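Local coordinates for protein Kiaa0380 (PDB 1HTJ) that is the RGS-like domain of the exchange factor PDZ-RhoGEF and probably links heterotrimeric G protein signalling to Rho GTPases, at residues 66-71 / 200-205. The protein carries 3 engineered substitutions. Numbering follows the deposited sequence.
Sequences AEVYQQ and MSHAGI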
loop_
_atom_site.group_PDB
_atom_site.type_symbol
_atom_site.label_atom_id
_atom_site.label_comp_id
_atom_site.label_asym_id
_atom_site.label_seq_id
_atom_site.Cartn_x
_atom_site.Cartn_y
_atom_site.Cartn_z
ATOM N N ALA A 66 -3.323 -4.054 -5.918
ATOM C CA ALA A 66 -4.549 -4.474 -6.601
ATOM C C ALA A 66 -5.213 -3.231 -7.173
ATOM O O ALA A 66 -5.806 -3.266 -8.247
ATOM C CB ALA A 66 -5.496 -5.169 -5.631
ATOM N N GLU A 67 -5.098 -2.130 -6.442
ATOM C CA GLU A 67 -5.654 -0.857 -6.865
ATOM C C GLU A 67 -4.948 -0.417 -8.157
ATOM O O GLU A 67 -5.603 -0.013 -9.119
ATOM C CB GLU A 67 -5.454 0.175 -5.757
ATOM C CG GLU A 67 -6.308 1.421 -5.877
ATOM C CD GLU A 67 -7.803 1.131 -5.858
ATOM O OE1 GLU A 67 -8.215 0.033 -5.404
ATOM O OE2 GLU A 67 -8.567 2.024 -6.291
ATOM N N VAL A 68 -3.621 -0.509 -8.190
ATOM C CA VAL A 68 -2.880 -0.135 -9.395
ATOM C C VAL A 68 -3.242 -1.059 -10.554
ATOM O O VAL A 68 -3.396 -0.610 -11.693
ATOM C CB VAL A 68 -1.357 -0.239 -9.200
ATOM C CG1 VAL A 68 -0.648 0.052 -10.516
ATOM C CG2 VAL A 68 -0.902 0.729 -8.109
ATOM N N TYR A 69 -3.362 -2.353 -10.255
ATOM C CA TYR A 69 -3.692 -3.351 -11.266
ATOM C C TYR A 69 -4.968 -3.006 -12.036
ATOM O O TYR A 69 -4.998 -3.059 -13.262
ATOM C CB TYR A 69 -3.873 -4.721 -10.617
ATOM C CG TYR A 69 -4.252 -5.812 -11.600
ATOM C CD1 TYR A 69 -3.272 -6.537 -12.277
ATOM C CD2 TYR A 69 -5.595 -6.115 -11.857
ATOM C CE1 TYR A 69 -3.614 -7.537 -13.180
ATOM C CE2 TYR A 69 -5.947 -7.112 -12.760
ATOM C CZ TYR A 69 -4.949 -7.819 -13.416
ATOM O OH TYR A 69 -5.282 -8.810 -14.301
ATOM N N GLN A 70 -6.014 -2.662 -11.298
ATOM C CA GLN A 70 -7.304 -2.329 -11.879
ATOM C C GLN A 70 -7.315 -1.005 -12.619
ATOM O O GLN A 70 -8.378 -0.440 -12.847
ATOM C CB GLN A 70 -8.363 -2.288 -10.786
ATOM C CG GLN A 70 -8.532 -3.599 -10.062
ATOM C CD GLN A 70 -9.476 -3.477 -8.897
ATOM O OE1 GLN A 70 -9.300 -2.620 -8.031
ATOM N NE2 GLN A 70 -10.486 -4.332 -8.861
ATOM N N GLN A 71 -6.144 -0.514 -13.003
ATOM C CA GLN A 71 -6.051 0.762 -13.702
ATOM C C GLN A 71 -4.837 0.770 -14.622
ATOM O O GLN A 71 -4.430 1.821 -15.125
ATOM C CB GLN A 71 -5.933 1.894 -12.676
ATOM C CG GLN A 71 -7.134 2.014 -11.739
ATOM C CD GLN A 71 -6.799 2.668 -10.401
ATOM O OE1 GLN A 71 -6.112 3.696 -10.348
ATOM N NE2 GLN A 71 -7.295 2.077 -9.310
HETATM N N MSE A 200 3.383 4.154 -5.574
HETATM C CA MSE A 200 3.908 5.508 -5.602
HETATM C C MSE A 200 4.209 5.954 -7.017
HETATM O O MSE A 200 3.824 7.047 -7.436
HETATM C CB MSE A 200 5.161 5.613 -4.730
HETATM C CG MSE A 200 4.858 5.650 -3.236
HETATM SE SE MSE A 200 3.582 7.051 -2.763
HETATM C CE MSE A 200 3.063 6.483 -0.985
ATOM N N SER A 201 4.908 5.102 -7.752
ATOM C CA SER A 201 5.259 5.404 -9.125
ATOM C C SER A 201 3.970 5.702 -9.881
ATOM O O SER A 201 3.860 6.717 -10.560
ATOM C CB SER A 201 5.978 4.214 -9.742
ATOM O OG SER A 201 6.167 4.411 -11.119
ATOM N N HIS A 202 2.987 4.820 -9.741
ATOM C CA HIS A 202 1.708 5.011 -10.401
ATOM C C HIS A 202 1.041 6.316 -9.959
ATOM O O HIS A 202 0.319 6.945 -10.736
ATOM C CB HIS A 202 0.812 3.812 -10.106
ATOM C CG HIS A 202 -0.639 4.053 -10.365
ATOM N ND1 HIS A 202 -1.498 4.521 -9.394
ATOM C CD2 HIS A 202 -1.393 3.862 -11.474
ATOM C CE1 HIS A 202 -2.720 4.602 -9.890
ATOM N NE2 HIS A 202 -2.684 4.208 -11.151
ATOM N N ALA A 203 1.298 6.724 -8.717
ATOM C CA ALA A 203 0.732 7.948 -8.167
ATOM C C ALA A 203 1.549 9.182 -8.549
ATOM O O ALA A 203 1.332 10.260 -8.012
ATOM C CB ALA A 203 0.643 7.841 -6.658
ATOM N N GLY A 204 2.493 9.020 -9.469
ATOM C CA GLY A 204 3.309 10.143 -9.898
ATOM C C GLY A 204 4.310 10.615 -8.864
ATOM O O GLY A 204 4.648 11.799 -8.815
ATOM N N ILE A 205 4.784 9.686 -8.041
ATOM C CA ILE A 205 5.755 9.982 -6.994
ATOM C C ILE A 205 6.937 9.032 -7.113
ATOM O O ILE A 205 6.775 7.816 -7.035
ATOM C CB ILE A 205 5.157 9.779 -5.590
ATOM C CG1 ILE A 205 3.916 10.651 -5.405
ATOM C CG2 ILE A 205 6.214 10.099 -4.538
ATOM C CD1 ILE A 205 4.220 12.121 -5.278
#
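H202 reaches across from the last turn of helix 186-202 to V68 in the last turn of helix 58-69 and to Q71 just beyond it, joining the C-terminal ends of two helices in the all-helical RGS-like domain. Its CG lies anti to the backbone N (chi1 162°), which carries the imidazole out from its own helix to the other one. Both methyls of V68 meet the near part of the ring: CG1 is 4.0 Å from H202 CD2, and CG2 is equally far from H202 ND1. CG1 comes at the ring obliquely, and the V68 and H202 side chains run past each other in opposite directions. V68 is buried, packing also on T198 and Y199 one turn back along helix 186-202 and on L80 of helix 76-89, whereas H202 and Q71 lie at the solvent-exposed border.

Beyond the valine, Q71 crosses H202 at about a right angle, its amide plane turned 67° from the imidazole. Its NE2 makes a weak hydrogen bond of 3.3 Å to E67 OE2, whose carboxylate also forms a salt bridge with K38. Just past H202, helix 186-202 closes in a Schellman motif, with G204 as C-prime residue at positive phi, I205 N bonded to M200 O and G204 N to S201 O. No hydrogen bond joins the two segments; the outer edge of the imidazole instead meets the glutamine carbonyl near the ring plane, with Q71 OE1 3.5 Å from H202 CE1.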